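Long-range contact in aminoglycoside 6-N-acetyltransferase type Ib11 (Salmonella typhimurium, PDB 2PRB), which probably transfers the acetyl group of acetyl-CoA to the 6'-amino group of aminoglycosides such as kanamycin B, giving resistance to these antibiotics: residues I104-A109 / T120-A125. The protein carries 2 engineered substitutions. Numbering follows the deposited sequence.
Engineered in segment 104-109: Q106 (natural residue Leu), L107 (natural residue Ser). With COA (coenzyme A), chain B.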
loop_
_atom_site.group_PDB
_atom_site.type_symbol
_atom_site.label_atom_id
_atom_site.label_comp_id
_atom_site.label_asym_id
_atom_site.label_seq_id
_atom_site.Cartn_x
_atom_site.Cartn_y
_atom_site.Cartn_z
ATOM N N ILE A 104 0.299 -4.372 -1.665
ATOM C CA ILE A 104 0.517 -3.122 -0.934
ATOM C C ILE A 104 -0.303 -1.965 -1.492
ATOM O O ILE A 104 -0.681 -1.962 -2.666
ATOM C CB ILE A 104 2.021 -2.704 -0.865
ATOM C CG1 ILE A 104 2.603 -2.483 -2.270
ATOM C CG2 ILE A 104 2.836 -3.723 -0.059
ATOM C CD1 ILE A 104 3.945 -1.757 -2.282
ATOM N N ASP A 105 -0.575 -0.998 -0.620
ATOM C CA ASP A 105 -1.190 0.274 -0.977
ATOM C C ASP A 105 -0.576 1.334 -0.078
ATOM O O ASP A 105 -0.178 1.034 1.049
ATOM C CB ASP A 105 -2.703 0.225 -0.761
ATOM C CG ASP A 105 -3.423 -0.572 -1.827
ATOM O OD1 ASP A 105 -3.422 -0.145 -3.002
ATOM O OD2 ASP A 105 -4.008 -1.619 -1.487
ATOM N N GLN A 106 -0.482 2.570 -0.566
ATOM C CA GLN A 106 0.122 3.636 0.235
ATOM C C GLN A 106 -0.243 5.034 -0.243
ATOM O O GLN A 106 -0.685 5.220 -1.379
ATOM C CB GLN A 106 1.654 3.477 0.321
ATOM C CG GLN A 106 2.432 3.817 -0.954
ATOM C CD GLN A 106 2.066 2.933 -2.126
ATOM O OE1 GLN A 106 1.672 3.426 -3.185
ATOM N NE2 GLN A 106 2.176 1.620 -1.942
ATOM N N LEU A 107 -0.047 6.006 0.642
ATOM C CA LEU A 107 -0.312 7.408 0.349
ATOM C C LEU A 107 0.658 8.295 1.123
ATOM O O LEU A 107 1.105 7.933 2.214
ATOM C CB LEU A 107 -1.764 7.763 0.709
ATOM C CG LEU A 107 -2.215 7.689 2.177
ATOM C CD1 LEU A 107 -1.960 9.009 2.915
ATOM C CD2 LEU A 107 -3.686 7.315 2.258
ATOM N N LEU A 108 0.984 9.449 0.553
ATOM C CA LEU A 108 1.732 10.473 1.278
ATOM C C LEU A 108 0.760 11.534 1.781
ATOM O O LEU A 108 -0.093 12.005 1.031
ATOM C CB LEU A 108 2.817 11.098 0.394
ATOM C CG LEU A 108 4.002 10.217 -0.026
ATOM C CD1 LEU A 108 4.862 10.923 -1.070
ATOM C CD2 LEU A 108 4.849 9.804 1.173
ATOM N N ALA A 109 0.899 11.897 3.054
ATOM C CA ALA A 109 -0.036 12.798 3.739
ATOM C C ALA A 109 -0.026 14.243 3.229
ATOM O O ALA A 109 -1.076 14.884 3.148
ATOM C CB ALA A 109 0.238 12.777 5.230
ATOM N N THR A 120 8.684 6.532 -3.342
ATOM C CA THR A 120 9.587 5.449 -3.741
ATOM C C THR A 120 10.309 4.878 -2.519
ATOM O O THR A 120 10.389 3.658 -2.362
ATOM C CB THR A 120 10.592 5.904 -4.837
ATOM O OG1 THR A 120 9.866 6.330 -5.996
ATOM C CG2 THR A 120 11.525 4.768 -5.242
ATOM N N LYS A 121 10.805 5.761 -1.652
ATOM C CA LYS A 121 11.458 5.358 -0.398
ATOM C C LYS A 121 10.511 4.578 0.518
ATOM O O LYS A 121 10.905 3.571 1.108
ATOM C CB LYS A 121 12.014 6.576 0.343
ATOM C CG LYS A 121 13.251 7.179 -0.297
ATOM C CD LYS A 121 13.683 8.444 0.430
ATOM C CE LYS A 121 14.810 9.152 -0.312
ATOM N NZ LYS A 121 16.074 8.363 -0.310
ATOM N N LEU A 122 9.273 5.055 0.634
ATOM C CA LEU A 122 8.234 4.365 1.405
ATOM C C LEU A 122 8.008 2.945 0.871
ATOM O O LEU A 122 8.061 1.975 1.631
ATOM C CB LEU A 122 6.923 5.170 1.384
ATOM C CG LEU A 122 5.737 4.779 2.282
ATOM C CD1 LEU A 122 4.669 5.869 2.239
ATOM C CD2 LEU A 122 5.120 3.426 1.914
ATOM N N VAL A 123 7.756 2.834 -0.433
ATOM C CA VAL A 123 7.494 1.532 -1.060
ATOM C C VAL A 123 8.687 0.582 -0.888
ATOM O O VAL A 123 8.506 -0.586 -0.547
ATOM C CB VAL A 123 7.090 1.674 -2.555
ATOM C CG1 VAL A 123 6.961 0.310 -3.225
ATOM C CG2 VAL A 123 5.770 2.444 -2.680
ATOM N N ARG A 124 9.900 1.094 -1.101
ATOM C CA ARG A 124 11.110 0.291 -0.907
ATOM C C ARG A 124 11.232 -0.243 0.520
ATOM O O ARG A 124 11.614 -1.401 0.721
ATOM C CB ARG A 124 12.367 1.070 -1.314
ATOM C CG ARG A 124 12.494 1.251 -2.823
ATOM C CD ARG A 124 13.903 1.628 -3.233
ATOM N NE ARG A 124 14.084 1.550 -4.684
ATOM C CZ ARG A 124 14.350 0.433 -5.360
ATOM N NH1 ARG A 124 14.476 -0.728 -4.732
ATOM N NH2 ARG A 124 14.499 0.478 -6.677
ATOM N N ALA A 125 10.897 0.596 1.501
ATOM C CA ALA A 125 10.915 0.190 2.908
ATOM C C ALA A 125 9.869 -0.887 3.198
ATOM O O ALA A 125 10.137 -1.833 3.944
ATOM C CB ALA A 125 10.711 1.397 3.820
HETATM N N1A COA B . 2.698 10.463 -15.975
HETATM C C2A COA B . 3.901 9.779 -15.951
HETATM N N3A COA B . 4.760 9.940 -14.878
HETATM C C4A COA B . 4.431 10.767 -13.849
HETATM C C5A COA B . 3.225 11.460 -13.854
HETATM C C6A COA B . 2.353 11.305 -14.931
HETATM N N6A COA B . 1.136 11.839 -14.892
HETATM N N7A COA B . 3.165 12.194 -12.719
HETATM C C8A COA B . 4.293 11.982 -12.002
HETATM N N9A COA B . 5.088 11.101 -12.690
HETATM C C1B COA B . 6.321 10.437 -12.223
HETATM C C2B COA B . 7.411 11.406 -11.792
HETATM O O2B COA B . 8.126 11.887 -12.905
HETATM C C3B COA B . 8.262 10.540 -10.881
HETATM O O3B COA B . 9.218 9.818 -11.625
HETATM P P3B COA B . 10.717 10.337 -11.908
HETATM O O7A COA B . 11.520 10.231 -10.635
HETATM O O8A COA B . 10.705 11.772 -12.382
HETATM O O9A COA B . 11.331 9.462 -12.976
HETATM C C4B COA B . 7.276 9.522 -10.321
HETATM O O4B COA B . 6.095 9.609 -11.101
HETATM C C5B COA B . 6.943 9.772 -8.857
HETATM O O5B COA B . 7.940 9.231 -8.019
HETATM P P1A COA B . 7.933 9.640 -6.461
HETATM O O1A COA B . 8.367 11.077 -6.306
HETATM O O2A COA B . 8.785 8.708 -5.630
HETATM O O3A COA B . 6.374 9.460 -6.100
HETATM P P2A COA B . 5.678 10.136 -4.821
HETATM O O4A COA B . 6.725 10.574 -3.827
HETATM O O5A COA B . 4.776 11.277 -5.229
HETATM O O6A COA B . 4.818 8.917 -4.215
HETATM C CBP COA B . 2.521 8.143 -4.341
HETATM C CCP COA B . 3.892 8.206 -5.018
HETATM C CDP COA B . 1.585 7.342 -5.247
HETATM C CEP COA B . 2.676 7.400 -3.012
HETATM C CAP COA B . 1.996 9.571 -4.108
HETATM O OAP COA B . 2.066 10.359 -5.282
HETATM C C9P COA B . 0.616 9.627 -3.502
HETATM O O9P COA B . 0.463 9.462 -2.116
HETATM N N8P COA B . -0.415 9.840 -4.324
HETATM C C7P COA B . -1.773 10.071 -3.850
HETATM C C6P COA B . -2.476 8.798 -3.371
HETATM C C5P COA B . -2.264 7.641 -4.326
HETATM O O5P COA B . -2.312 7.809 -5.555
HETATM N N4P COA B . -2.031 6.452 -3.768
HETATM C C3P COA B . -1.663 5.288 -4.556
HETATM C C2P COA B . -2.877 4.577 -5.142
HETATM S S1P COA B . -2.416 3.076 -6.044
#
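With chi1 at 73°, Q106 tucks its CG over the backbone, flanked by N and C, and a bend at chi2 (-62°) brings the amide across V123 CG2, while L122, whose CG is anti to its backbone N, extends both methyls toward strand 101-108. The engineered Q106 therefore meets two helix residues. Its CB sits 3.8 Å from CD2 of L122, and farther out the Q106 and V123 side chains cross at about a right angle, Q106 NE2 lying 3.8 Å from V123 CG2. The other methyl of V123 is turned toward I104, at the N-terminal end of segment 104-109: V123 CG1 touches I104 CD1 at 3.8 Å. At the cofactor end, L122 CD1 and L108 CD2 are 4.1 Å apart, the two side chains passing antiparallel.

Strand 101-108 and helix 118-131 are successive elements of the beta-alpha-beta unit that leads on to strand 138-141, in the GNAT fold, and coenzyme A lies across the C-terminal end of the strand and the N-terminal end of the helix. L108 N donates a nearly straight bond (163°, 2.7 Å) to pantetheine O9P, whereas N4P of the cofactor reaches Q106 O only weakly. On the helix side, pyrophosphate O2A is gripped twice by T120, through its backbone N and through OG1, the latter at 2.6 Å; G115, G117 and G119 add backbone N-H groups to the cofactor.

Between the segments the contact is thus van der Waals in kind: methyl groups against methyl groups, against the Q106 chain and against its amide, whose OE1 has a weak bond to Y154 OH. Polar recognition is left to the cofactor: the strand backbone holds the pantetheine amides, firmly at L108 N and weakly at Q106 O, and the N-terminal part of the helix, whose dipole would probably help to stabilise negative charge, receives the pyrophosphate.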